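Local coordinates for protein arginyl-tRNA synthetase, putative (Plasmodium falciparum, PDB 5JLD) that probably catalyses the ATP-dependent joining of arginine to its tRNA, with release of AMP and diphosphate, at residues 103-108 against 518-523; 108-113 against 500-505; 201-206 against 248-253; 235-238 against 244-247. All blocks are in the same frame, centred on the assembly; numbering follows the deposited sequence.

How the contacts relate
Two distant regions of one chain serve here as paired examples, the two pairs lying on opposite sides of its centre. Contacts 1 and 2 join the region of helix 99-108 and the strand after it to the anticodon-binding part; their centres are 12 Å apart, and a salt bridge from Lys107 NZ to Asp503 OD1 (2.8 Å) links them. Contacts 3 and 4 share helix 242-265 in the catalytic part, about 56 Å or more from the first pair, centre to centre. Contact 1 is buried and made by apolar side-chain carbons, the CB of a serine included, whereas the other three are partly buried and recruit lysine stems. Among them contact 2 alone also uses its ammonium across the interface.

Contact 1: 103-108 against 518-523; sequences ETSLKK and HILKFP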
loop_
_atom_site.group_PDB
_atom_site.type_symbol
_atom_site.label_atom_id
_atom_site.label_comp_id
_atom_site.label_asym_id
_atom_site.label_seq_id
_atom_site.Cartn_x
_atom_site.Cartn_y
_atom_site.Cartn_z
ATOM N N GLU A 103 17.524 3.544 23.353
ATOM C CA GLU A 103 18.874 3.882 22.889
ATOM C C GLU A 103 19.579 2.702 22.230
ATOM O O GLU A 103 20.128 2.824 21.126
ATOM C CB GLU A 103 19.730 4.404 24.054
ATOM C CG GLU A 103 19.398 5.818 24.461
ATOM C CD GLU A 103 20.012 6.232 25.795
ATOM O OE1 GLU A 103 20.666 5.398 26.462
ATOM O OE2 GLU A 103 19.844 7.405 26.166
ATOM N N THR A 104 19.556 1.560 22.908
ATOM C CA THR A 104 20.162 0.333 22.393
ATOM C C THR A 104 19.500 -0.098 21.071
ATOM O O THR A 104 20.183 -0.537 20.096
ATOM C CB THR A 104 20.047 -0.816 23.435
ATOM O OG1 THR A 104 20.659 -0.417 24.673
ATOM C CG2 THR A 104 20.730 -2.088 22.931
ATOM N N SER A 105 18.173 0.042 21.024
ATOM C CA SER A 105 17.438 -0.380 19.826
ATOM C C SER A 105 17.854 0.529 18.667
ATOM O O SER A 105 18.159 0.061 17.581
ATOM C CB SER A 105 15.925 -0.340 20.057
ATOM O OG SER A 105 15.517 -1.226 21.097
ATOM N N LEU A 106 17.920 1.830 18.932
ATOM C CA LEU A 106 18.361 2.793 17.925
ATOM C C LEU A 106 19.770 2.490 17.426
ATOM O O LEU A 106 20.048 2.606 16.234
ATOM C CB LEU A 106 18.300 4.218 18.488
ATOM C CG LEU A 106 16.891 4.809 18.589
ATOM C CD1 LEU A 106 16.914 6.103 19.370
ATOM C CD2 LEU A 106 16.283 5.021 17.200
ATOM N N LYS A 107 20.655 2.106 18.341
ATOM C CA LYS A 107 22.028 1.778 17.972
ATOM C C LYS A 107 22.095 0.547 17.058
ATOM O O LYS A 107 22.992 0.447 16.223
ATOM C CB LYS A 107 22.886 1.538 19.214
ATOM C CG LYS A 107 23.057 2.747 20.128
ATOM C CD LYS A 107 23.967 2.386 21.307
ATOM C CE LYS A 107 24.130 3.558 22.268
ATOM N NZ LYS A 107 24.805 3.140 23.538
ATOM N N LYS A 108 21.167 -0.396 17.226
ATOM C CA LYS A 108 21.045 -1.460 16.210
ATOM C C LYS A 108 20.890 -0.953 14.736
ATOM O O LYS A 108 21.286 -1.639 13.797
ATOM C CB LYS A 108 19.866 -2.376 16.547
ATOM C CG LYS A 108 20.082 -3.259 17.769
ATOM C CD LYS A 108 18.828 -4.080 18.055
ATOM C CE LYS A 108 18.988 -4.987 19.268
ATOM N NZ LYS A 108 17.733 -5.742 19.565
ATOM N N HIS A 518 8.989 6.876 18.433
ATOM C CA HIS A 518 8.283 6.897 17.182
ATOM C C HIS A 518 9.090 6.173 16.099
ATOM O O HIS A 518 8.544 5.366 15.349
ATOM C CB HIS A 518 7.959 8.313 16.746
ATOM C CG HIS A 518 6.908 8.358 15.677
ATOM N ND1 HIS A 518 5.584 8.070 15.933
ATOM C CD2 HIS A 518 6.990 8.603 14.347
ATOM C CE1 HIS A 518 4.888 8.168 14.814
ATOM N NE2 HIS A 518 5.720 8.483 13.835
ATOM N N ILE A 519 10.393 6.433 16.058
ATOM C CA ILE A 519 11.255 5.734 15.124
ATOM C C ILE A 519 11.157 4.215 15.310
ATOM O O ILE A 519 11.035 3.474 14.342
ATOM C CB ILE A 519 12.704 6.179 15.284
ATOM C CG1 ILE A 519 12.849 7.626 14.817
ATOM C CG2 ILE A 519 13.632 5.253 14.520
ATOM C CD1 ILE A 519 14.173 8.274 15.253
ATOM N N LEU A 520 11.156 3.750 16.555
ATOM C CA LEU A 520 11.126 2.306 16.780
ATOM C C LEU A 520 9.731 1.690 16.568
ATOM O O LEU A 520 9.587 0.464 16.602
ATOM C CB LEU A 520 11.633 1.978 18.193
ATOM C CG LEU A 520 13.101 2.324 18.439
ATOM C CD1 LEU A 520 13.413 2.237 19.926
ATOM C CD2 LEU A 520 14.029 1.420 17.601
ATOM N N LYS A 521 8.712 2.529 16.366
ATOM C CA LYS A 521 7.372 2.015 16.048
ATOM C C LYS A 521 7.224 1.536 14.591
ATOM O O LYS A 521 6.240 0.888 14.252
ATOM C CB LYS A 521 6.309 3.073 16.316
ATOM C CG LYS A 521 6.059 3.398 17.796
ATOM C CD LYS A 521 4.864 4.337 17.922
ATOM C CE LYS A 521 4.552 4.662 19.365
ATOM N NZ LYS A 521 3.382 5.586 19.421
ATOM N N PHE A 522 8.191 1.882 13.748
ATOM C CA PHE A 522 8.132 1.636 12.304
ATOM C C PHE A 522 7.671 0.195 11.956
ATOM O O PHE A 522 6.743 0.036 11.184
ATOM C CB PHE A 522 9.502 1.968 11.675
ATOM C CG PHE A 522 9.481 2.116 10.172
ATOM C CD1 PHE A 522 8.512 2.876 9.547
ATOM C CD2 PHE A 522 10.458 1.510 9.386
ATOM C CE1 PHE A 522 8.501 3.028 8.161
ATOM C CE2 PHE A 522 10.463 1.661 8.004
ATOM C CZ PHE A 522 9.475 2.421 7.385
ATOM N N PRO A 523 8.259 -0.842 12.586
ATOM C CA PRO A 523 7.797 -2.200 12.247
ATOM C C PRO A 523 6.313 -2.473 12.524
ATOM O O PRO A 523 5.725 -3.318 11.827
ATOM C CB PRO A 523 8.677 -3.094 13.130
ATOM C CG PRO A 523 9.928 -2.281 13.331
ATOM C CD PRO A 523 9.414 -0.882 13.505
#
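Leu520 straddles Ser105 with the fork of its side chain, and this is where the two segments come closest. Both of its methyls reach the same carbon: CD1 and CD2 of Leu520 each lie 3.6 Å from CB of Ser105. The serine offers this carbon to its neighbour, while its hydroxyl is satisfied within its own helix. With OG of Ser105 beside the backbone N (chi1 -62°), it bonds to the carbonyl oxygen of Tyr101, one turn earlier. A second, looser layer lies alongside. Leu106 leaves its helix at a slant and bends its end inward, so that its CD2 meets CG2 of Ile519 at 3.8 Å, the two side chains nearly perpendicular. The same Leu106 CD2 is still farther, 4.3 Å, from Leu520 CD2. Leu106 also packs on Leu505 and Leu507, while Ile519 extends the apolar cluster to Leu577 of helix 564-584. The opposite character appears on the side of helix 99-108 that faces elsewhere, where Thr104 turns away from the contact into an exposed position. The contact therefore joins helix 99-108 to the 518-520 part of helix 510-520, the latter within the DALR anticodon-binding region. Since its four touching residues are buried and their side chains meet through carbon atoms, the contact depends on close fit and burial of apolar surface and has little directional character.

Contact 2: 108-113 against 500-505; sequences KLFNGE and ISKDEL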
loop_
_atom_site.group_PDB
_atom_site.type_symbol
_atom_site.label_atom_id
_atom_site.label_comp_id
_atom_site.label_asym_id
_atom_site.label_seq_id
_atom_site.Cartn_x
_atom_site.Cartn_y
_atom_site.Cartn_z
ATOM N N LYS A 108 21.167 -0.396 17.226
ATOM C CA LYS A 108 21.045 -1.460 16.210
ATOM C C LYS A 108 20.890 -0.953 14.736
ATOM O O LYS A 108 21.286 -1.639 13.797
ATOM C CB LYS A 108 19.866 -2.376 16.547
ATOM C CG LYS A 108 20.082 -3.259 17.769
ATOM C CD LYS A 108 18.828 -4.080 18.055
ATOM C CE LYS A 108 18.988 -4.987 19.268
ATOM N NZ LYS A 108 17.733 -5.742 19.565
ATOM N N LEU A 109 20.336 0.242 14.533
ATOM C CA LEU A 109 20.104 0.776 13.179
ATOM C C LEU A 109 21.367 1.086 12.377
ATOM O O LEU A 109 21.284 1.482 11.208
ATOM C CB LEU A 109 19.260 2.060 13.247
ATOM C CG LEU A 109 17.798 1.832 13.610
ATOM C CD1 LEU A 109 17.058 3.148 13.710
ATOM C CD2 LEU A 109 17.141 0.883 12.581
ATOM N N PHE A 110 22.520 0.943 12.992
ATOM C CA PHE A 110 23.750 1.259 12.311
ATOM C C PHE A 110 24.490 0.049 11.851
ATOM O O PHE A 110 24.977 -0.712 12.648
ATOM C CB PHE A 110 24.648 2.048 13.227
ATOM C CG PHE A 110 24.128 3.397 13.546
ATOM C CD1 PHE A 110 23.172 3.563 14.495
ATOM C CD2 PHE A 110 24.589 4.492 12.887
ATOM C CE1 PHE A 110 22.685 4.806 14.793
ATOM C CE2 PHE A 110 24.110 5.738 13.175
ATOM C CZ PHE A 110 23.153 5.900 14.132
ATOM N N ASN A 111 24.556 -0.135 10.548
ATOM C CA ASN A 111 25.286 -1.240 9.981
ATOM C C ASN A 111 26.666 -0.689 9.926
ATOM O O ASN A 111 26.941 0.215 9.155
ATOM C CB ASN A 111 24.815 -1.534 8.571
ATOM N N GLY A 112 27.539 -1.197 10.770
ATOM C CA GLY A 112 28.885 -0.697 10.810
ATOM C C GLY A 112 28.851 0.763 11.165
ATOM O O GLY A 112 28.730 1.108 12.316
ATOM N N GLU A 113 28.925 1.620 10.163
ATOM C CA GLU A 113 28.921 3.040 10.400
ATOM C C GLU A 113 27.815 3.795 9.684
ATOM O O GLU A 113 27.581 4.945 9.988
ATOM C CB GLU A 113 30.267 3.627 10.014
ATOM N N ILE A 500 31.059 10.435 14.070
ATOM C CA ILE A 500 30.339 10.152 15.302
ATOM C C ILE A 500 30.033 8.669 15.475
ATOM O O ILE A 500 29.429 8.050 14.600
ATOM C CB ILE A 500 29.004 10.924 15.343
ATOM C CG1 ILE A 500 29.216 12.401 15.012
ATOM C CG2 ILE A 500 28.304 10.726 16.673
ATOM C CD1 ILE A 500 27.928 13.184 14.940
ATOM N N SER A 501 30.415 8.109 16.616
ATOM C CA SER A 501 30.047 6.736 16.940
ATOM C C SER A 501 28.632 6.671 17.517
ATOM O O SER A 501 28.161 7.634 18.139
ATOM C CB SER A 501 31.046 6.133 17.930
ATOM O OG SER A 501 30.714 6.478 19.258
ATOM N N LYS A 502 27.968 5.532 17.318
ATOM C CA LYS A 502 26.612 5.309 17.828
ATOM C C LYS A 502 26.474 5.572 19.330
ATOM O O LYS A 502 25.395 5.932 19.807
ATOM C CB LYS A 502 26.153 3.874 17.547
ATOM C CG LYS A 502 27.031 3.098 16.582
ATOM C CD LYS A 502 26.536 1.669 16.391
ATOM C CE LYS A 502 27.513 0.871 15.527
ATOM N NZ LYS A 502 26.952 -0.425 15.041
ATOM N N ASP A 503 27.559 5.397 20.080
ATOM C CA ASP A 503 27.470 5.482 21.527
ATOM C C ASP A 503 27.395 6.930 22.032
ATOM O O ASP A 503 27.423 7.178 23.245
ATOM C CB ASP A 503 28.648 4.754 22.177
ATOM C CG ASP A 503 28.476 3.238 22.174
ATOM O OD1 ASP A 503 27.322 2.761 22.273
ATOM O OD2 ASP A 503 29.501 2.526 22.092
ATOM N N GLU A 504 27.298 7.887 21.109
ATOM C CA GLU A 504 27.055 9.268 21.508
ATOM C C GLU A 504 25.610 9.395 21.943
ATOM O O GLU A 504 25.246 10.284 22.716
ATOM C CB GLU A 504 27.351 10.244 20.372
ATOM C CG GLU A 504 28.830 10.484 20.128
ATOM C CD GLU A 504 29.471 11.342 21.196
ATOM O OE1 GLU A 504 28.736 11.925 22.017
ATOM O OE2 GLU A 504 30.715 11.429 21.214
ATOM N N LEU A 505 24.796 8.470 21.455
ATOM C CA LEU A 505 23.351 8.565 21.563
ATOM C C LEU A 505 22.876 8.595 23.003
ATOM O O LEU A 505 23.068 7.639 23.748
ATOM C CB LEU A 505 22.703 7.397 20.816
ATOM C CG LEU A 505 21.278 7.605 20.314
ATOM C CD1 LEU A 505 21.200 8.811 19.387
ATOM C CD2 LEU A 505 20.823 6.355 19.598
#
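Lys502 lays its aliphatic stem alongside Phe110, the two side chains running antiparallel. Phe110 belongs to a small beta hairpin, strands 110-111 and 114-115, whose tight bend contains Gly112; Lys502 opens a short 3-10 turn in the loop between helices 476-492 and 510-520, within the DALR anticodon-binding region. The stem touches at several levels. Near its root, CB of Lys502 sits 4.3 Å above the plane of the Phe110 ring, nearer its border than its centre. Farther out, CD of Lys502 approaches CB of Phe110 to 3.7 Å and meets the ring obliquely. The lysine starts from a nearly eclipsed first torsion (chi1 -12°), but beyond CG it is fully extended, which carries its ammonium group past the ring to the hairpin backbone. There NZ of Lys502 donates to the carbonyl oxygen of Phe110 at 3.1 Å. The approach is not along a lone pair: the nitrogen stands 35° out of the carbonyl plane. Phe110 is thus gripped twice by one residue, by carbon at its side chain and by a hydrogen bond at its backbone, and it also packs on Ile573 of helix 564-584. The positive end would probably polarise a second carbonyl at the bend, since O of Gly112 lies 3.6 Å from NZ of Lys502. That same oxygen of Gly112 packs against CE of Lys502 at 3.4 Å.

Contact 3: 201-206 against 248-253; sequences EEMPDL and WNKLCE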
loop_
_atom_site.group_PDB
_atom_site.type_symbol
_atom_site.label_atom_id
_atom_site.label_comp_id
_atom_site.label_asym_id
_atom_site.label_seq_id
_atom_site.Cartn_x
_atom_site.Cartn_y
_atom_site.Cartn_z
ATOM N N GLU A 201 -0.913 -2.690 -44.917
ATOM C CA GLU A 201 0.320 -2.112 -45.446
ATOM C C GLU A 201 0.605 -0.732 -44.857
ATOM O O GLU A 201 1.760 -0.310 -44.787
ATOM C CB GLU A 201 0.258 -2.025 -46.975
ATOM N N GLU A 202 -0.451 -0.036 -44.438
ATOM C CA GLU A 202 -0.324 1.291 -43.831
ATOM C C GLU A 202 -1.500 1.606 -42.906
ATOM O O GLU A 202 -2.621 1.829 -43.366
ATOM C CB GLU A 202 -0.213 2.369 -44.911
ATOM N N MET A 203 -1.232 1.630 -41.605
ATOM C CA MET A 203 -2.260 1.884 -40.596
ATOM C C MET A 203 -2.622 3.367 -40.468
ATOM O O MET A 203 -1.743 4.234 -40.495
ATOM C CB MET A 203 -1.800 1.353 -39.231
ATOM C CG MET A 203 -2.104 -0.118 -38.992
ATOM S SD MET A 203 -3.873 -0.449 -38.858
ATOM C CE MET A 203 -4.289 0.544 -37.427
ATOM N N PRO A 204 -3.924 3.662 -40.310
ATOM C CA PRO A 204 -4.403 5.027 -40.057
ATOM C C PRO A 204 -3.897 5.573 -38.719
ATOM O O PRO A 204 -3.245 4.847 -37.967
ATOM C CB PRO A 204 -5.927 4.869 -40.042
ATOM C CG PRO A 204 -6.156 3.435 -39.701
ATOM C CD PRO A 204 -5.029 2.690 -40.352
ATOM N N ASP A 205 -4.198 6.831 -38.420
ATOM C CA ASP A 205 -3.674 7.448 -37.206
ATOM C C ASP A 205 -4.396 6.955 -35.962
ATOM O O ASP A 205 -5.622 7.036 -35.869
ATOM C CB ASP A 205 -3.762 8.970 -37.282
ATOM C CG ASP A 205 -3.037 9.648 -36.134
ATOM O OD1 ASP A 205 -2.087 9.040 -35.592
ATOM O OD2 ASP A 205 -3.413 10.784 -35.776
ATOM N N LEU A 206 -3.617 6.452 -35.007
ATOM C CA LEU A 206 -4.153 5.903 -33.771
ATOM C C LEU A 206 -4.001 6.891 -32.616
ATOM O O LEU A 206 -4.300 6.569 -31.466
ATOM C CB LEU A 206 -3.459 4.581 -33.436
ATOM C CG LEU A 206 -3.482 3.517 -34.538
ATOM C CD1 LEU A 206 -2.832 2.223 -34.067
ATOM C CD2 LEU A 206 -4.907 3.262 -34.973
ATOM N N TRP A 248 -6.213 -5.447 -33.990
ATOM C CA TRP A 248 -6.274 -5.546 -32.538
ATOM C C TRP A 248 -4.921 -5.259 -31.906
ATOM O O TRP A 248 -4.799 -4.440 -30.987
ATOM C CB TRP A 248 -6.761 -6.942 -32.129
ATOM C CG TRP A 248 -6.567 -7.248 -30.693
ATOM C CD1 TRP A 248 -7.315 -6.777 -29.646
ATOM C CD2 TRP A 248 -5.553 -8.094 -30.120
ATOM N NE1 TRP A 248 -6.828 -7.288 -28.455
ATOM C CE2 TRP A 248 -5.747 -8.089 -28.719
ATOM C CE3 TRP A 248 -4.503 -8.854 -30.654
ATOM C CZ2 TRP A 248 -4.930 -8.818 -27.846
ATOM C CZ3 TRP A 248 -3.687 -9.577 -29.780
ATOM C CH2 TRP A 248 -3.910 -9.551 -28.394
ATOM N N ASN A 249 -3.896 -5.927 -32.415
ATOM C CA ASN A 249 -2.560 -5.767 -31.870
ATOM C C ASN A 249 -2.060 -4.328 -32.027
ATOM O O ASN A 249 -1.421 -3.782 -31.113
ATOM C CB ASN A 249 -1.605 -6.757 -32.531
ATOM C CG ASN A 249 -0.445 -7.116 -31.644
ATOM O OD1 ASN A 249 0.643 -6.555 -31.770
ATOM N ND2 ASN A 249 -0.673 -8.040 -30.716
ATOM N N LYS A 250 -2.383 -3.707 -33.164
ATOM C CA LYS A 250 -2.067 -2.288 -33.373
ATOM C C LYS A 250 -2.763 -1.355 -32.367
ATOM O O LYS A 250 -2.156 -0.402 -31.845
ATOM C CB LYS A 250 -2.443 -1.859 -34.803
ATOM C CG LYS A 250 -1.546 -2.415 -35.896
ATOM C CD LYS A 250 -0.078 -2.136 -35.602
ATOM C CE LYS A 250 0.825 -3.108 -36.352
ATOM N NZ LYS A 250 0.542 -4.526 -35.967
ATOM N N LEU A 251 -4.038 -1.631 -32.106
ATOM C CA LEU A 251 -4.828 -0.845 -31.147
ATOM C C LEU A 251 -4.255 -0.944 -29.727
ATOM O O LEU A 251 -4.028 0.070 -29.044
ATOM C CB LEU A 251 -6.288 -1.315 -31.153
ATOM C CG LEU A 251 -7.260 -0.724 -32.190
ATOM C CD1 LEU A 251 -6.612 -0.579 -33.552
ATOM C CD2 LEU A 251 -8.504 -1.600 -32.313
ATOM N N CYS A 252 -4.038 -2.183 -29.297
ATOM C CA CYS A 252 -3.457 -2.463 -28.005
ATOM C C CYS A 252 -2.117 -1.761 -27.885
ATOM O O CYS A 252 -1.841 -1.118 -26.877
ATOM C CB CYS A 252 -3.308 -3.967 -27.801
ATOM S SG CYS A 252 -4.890 -4.830 -27.657
ATOM N N GLU A 253 -1.295 -1.841 -28.925
ATOM C CA GLU A 253 0.020 -1.213 -28.844
ATOM C C GLU A 253 -0.089 0.299 -28.672
ATOM O O GLU A 253 0.576 0.884 -27.794
ATOM C CB GLU A 253 0.852 -1.556 -30.072
ATOM C CG GLU A 253 1.408 -2.964 -30.014
ATOM C CD GLU A 253 2.062 -3.395 -31.304
ATOM O OE1 GLU A 253 1.974 -2.647 -32.302
ATOM O OE2 GLU A 253 2.667 -4.487 -31.314
#
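The irregular loop holding Met203 and Leu206 runs past the flank of helix 242-265, the alpha carbons approaching most closely at Met203 to Lys250 (8.3 Å) and Leu206 to Leu251 (7.3 Å). Met203 and Leu206 meet at their ends, CE of Met203 lying 3.7 Å from CD2 of Leu206, and together they cover the carbon stem of Lys250. Met203 passes over that stem at an angle: CG of Met203 lies 3.9 Å from CG of Lys250, and the methionine, folded at its second and third torsions, brings its terminal CE to within 4.0 Å of Lys250 CB. Leu206 reaches the helix backbone. Its CD1 rests against the carbonyl oxygen of Lys250 at 3.5 Å, while its other methyl, CD2, faces CD1 of Leu251 at a looser 4.4 Å. The lysine bends at chi2 (-52°) and again at its last torsion, which leads the ammonium away from the loop, and its charge makes a cation-pi contact with Phe246 one turn back on the same helix. Leu251 is the buried member of the group; beyond Leu206 it meets Phe185, Ile188 and Ile192 of helix 185-194. A weak hydrogen bond between Leu206 O and Ser254 OG adds a polar tie just past the segment. The loop thus covers a seam between two helices of the catalytic region. Both belong to the long, mainly helical connection between the neighbouring parallel strands 171-176 and 271-272, an enlarged beta-alpha-beta crossover of the Rossmann-type fold that class I synthetases share.

Contact 4: 235-238 against 244-247; sequences IKLQ and CKFV
Cys244 points toward the preceding helix, where Lys236 and Leu237 receive it, in a helix-loop-helix connection: helix 232-238 ends, a few residues turn, and helix 242-265 begins. The backbones come close here, the alpha carbons of Leu237 and Cys244 being 5.5 Å apart. The sulfur, SG of Cys244, lies 3.8 Å from CG of Lys236. On its backbone side, N of Cys244 is bonded to the carboxylate of Asp241 in the intervening turn, which probably helps to fix the start of the longer helix. The carbonyl oxygen of Cys244, for its part, has Leu237 CD1 at 3.9 Å. One residue on, Lys245 wraps its stem round that same leucine methyl, one side chain set roughly square to the other; CD of Lys245 approaches CD1 of Leu237 to 3.7 Å. Bends at chi2 (-67°) and chi4 (87°) curl the lysine back so that NZ can bond to OD1 of Asn240, in the turn itself. Its hydrocarbon part thus shields the leucine while the charge stays with the loop. Val247, a turn after Cys244, faces Ile192 of helix 185-194 instead. That helix also backs Leu237 through Phe185, so the leucine is held from several quarters in this catalytic-region corner, and its CD1 has yet another neighbour in CB of Trp248, 3.9 Å away.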
loop_
_atom_site.group_PDB
_atom_site.type_symbol
_atom_site.label_atom_id
_atom_site.label_comp_id
_atom_site.label_asym_id
_atom_site.label_seq_id
_atom_site.Cartn_x
_atom_site.Cartn_y
_atom_site.Cartn_z
ATOM N N ILE A 235 -16.184 -12.115 -33.745
ATOM C CA ILE A 235 -16.119 -13.567 -33.662
ATOM C C ILE A 235 -14.923 -14.025 -34.481
ATOM O O ILE A 235 -14.308 -15.051 -34.194
ATOM C CB ILE A 235 -17.421 -14.252 -34.144
ATOM C CG1 ILE A 235 -17.591 -14.108 -35.654
ATOM C CG2 ILE A 235 -18.624 -13.707 -33.381
ATOM C CD1 ILE A 235 -18.953 -14.476 -36.146
ATOM N N LYS A 236 -14.571 -13.228 -35.479
ATOM C CA LYS A 236 -13.436 -13.551 -36.323
ATOM C C LYS A 236 -12.121 -13.250 -35.586
ATOM O O LYS A 236 -11.094 -13.886 -35.834
ATOM C CB LYS A 236 -13.564 -12.796 -37.653
ATOM C CG LYS A 236 -12.340 -12.789 -38.506
ATOM C CD LYS A 236 -12.641 -12.538 -39.986
ATOM C CE LYS A 236 -13.783 -11.564 -40.234
ATOM N NZ LYS A 236 -13.833 -11.188 -41.693
ATOM N N LEU A 237 -12.174 -12.305 -34.649
ATOM C CA LEU A 237 -11.042 -12.023 -33.773
ATOM C C LEU A 237 -10.881 -13.134 -32.736
ATOM O O LEU A 237 -9.768 -13.603 -32.482
ATOM C CB LEU A 237 -11.214 -10.671 -33.078
ATOM C CG LEU A 237 -10.126 -10.277 -32.072
ATOM C CD1 LEU A 237 -8.738 -10.308 -32.720
ATOM C CD2 LEU A 237 -10.412 -8.911 -31.457
ATOM N N GLN A 238 -11.995 -13.556 -32.143
ATOM C CA GLN A 238 -11.984 -14.710 -31.248
ATOM C C GLN A 238 -11.559 -16.010 -31.961
ATOM O O GLN A 238 -11.218 -16.997 -31.310
ATOM C CB GLN A 238 -13.358 -14.883 -30.601
ATOM C CG GLN A 238 -13.481 -14.152 -29.258
ATOM C CD GLN A 238 -14.914 -13.821 -28.891
ATOM O OE1 GLN A 238 -15.773 -13.660 -29.759
ATOM N NE2 GLN A 238 -15.181 -13.727 -27.600
ATOM N N CYS A 244 -7.619 -9.309 -38.409
ATOM C CA CYS A 244 -8.259 -8.799 -37.200
ATOM C C CYS A 244 -7.264 -8.774 -36.047
ATOM O O CYS A 244 -7.195 -7.802 -35.312
ATOM C CB CYS A 244 -9.484 -9.639 -36.833
ATOM S SG CYS A 244 -10.948 -9.270 -37.835
ATOM N N LYS A 245 -6.487 -9.843 -35.910
ATOM C CA LYS A 245 -5.439 -9.904 -34.906
ATOM C C LYS A 245 -4.385 -8.820 -35.144
ATOM O O LYS A 245 -3.883 -8.219 -34.200
ATOM C CB LYS A 245 -4.787 -11.282 -34.901
ATOM C CG LYS A 245 -5.525 -12.308 -34.074
ATOM C CD LYS A 245 -5.458 -11.968 -32.597
ATOM C CE LYS A 245 -5.899 -13.143 -31.752
ATOM N NZ LYS A 245 -4.755 -14.055 -31.459
ATOM N N PHE A 246 -4.060 -8.577 -36.411
ATOM C CA PHE A 246 -3.141 -7.503 -36.784
ATOM C C PHE A 246 -3.626 -6.155 -36.229
ATOM O O PHE A 246 -2.885 -5.430 -35.530
ATOM C CB PHE A 246 -3.003 -7.444 -38.316
ATOM C CG PHE A 246 -2.024 -6.417 -38.805
ATOM C CD1 PHE A 246 -0.662 -6.683 -38.803
ATOM C CD2 PHE A 246 -2.465 -5.191 -39.274
ATOM C CE1 PHE A 246 0.243 -5.741 -39.254
ATOM C CE2 PHE A 246 -1.562 -4.239 -39.728
ATOM C CZ PHE A 246 -0.206 -4.515 -39.719
ATOM N N VAL A 247 -4.891 -5.854 -36.520
ATOM C CA VAL A 247 -5.508 -4.582 -36.150
ATOM C C VAL A 247 -5.640 -4.432 -34.631
ATOM O O VAL A 247 -5.229 -3.420 -34.064
ATOM C CB VAL A 247 -6.898 -4.431 -36.825
ATOM C CG1 VAL A 247 -7.637 -3.212 -36.284
ATOM C CG2 VAL A 247 -6.740 -4.350 -38.346
#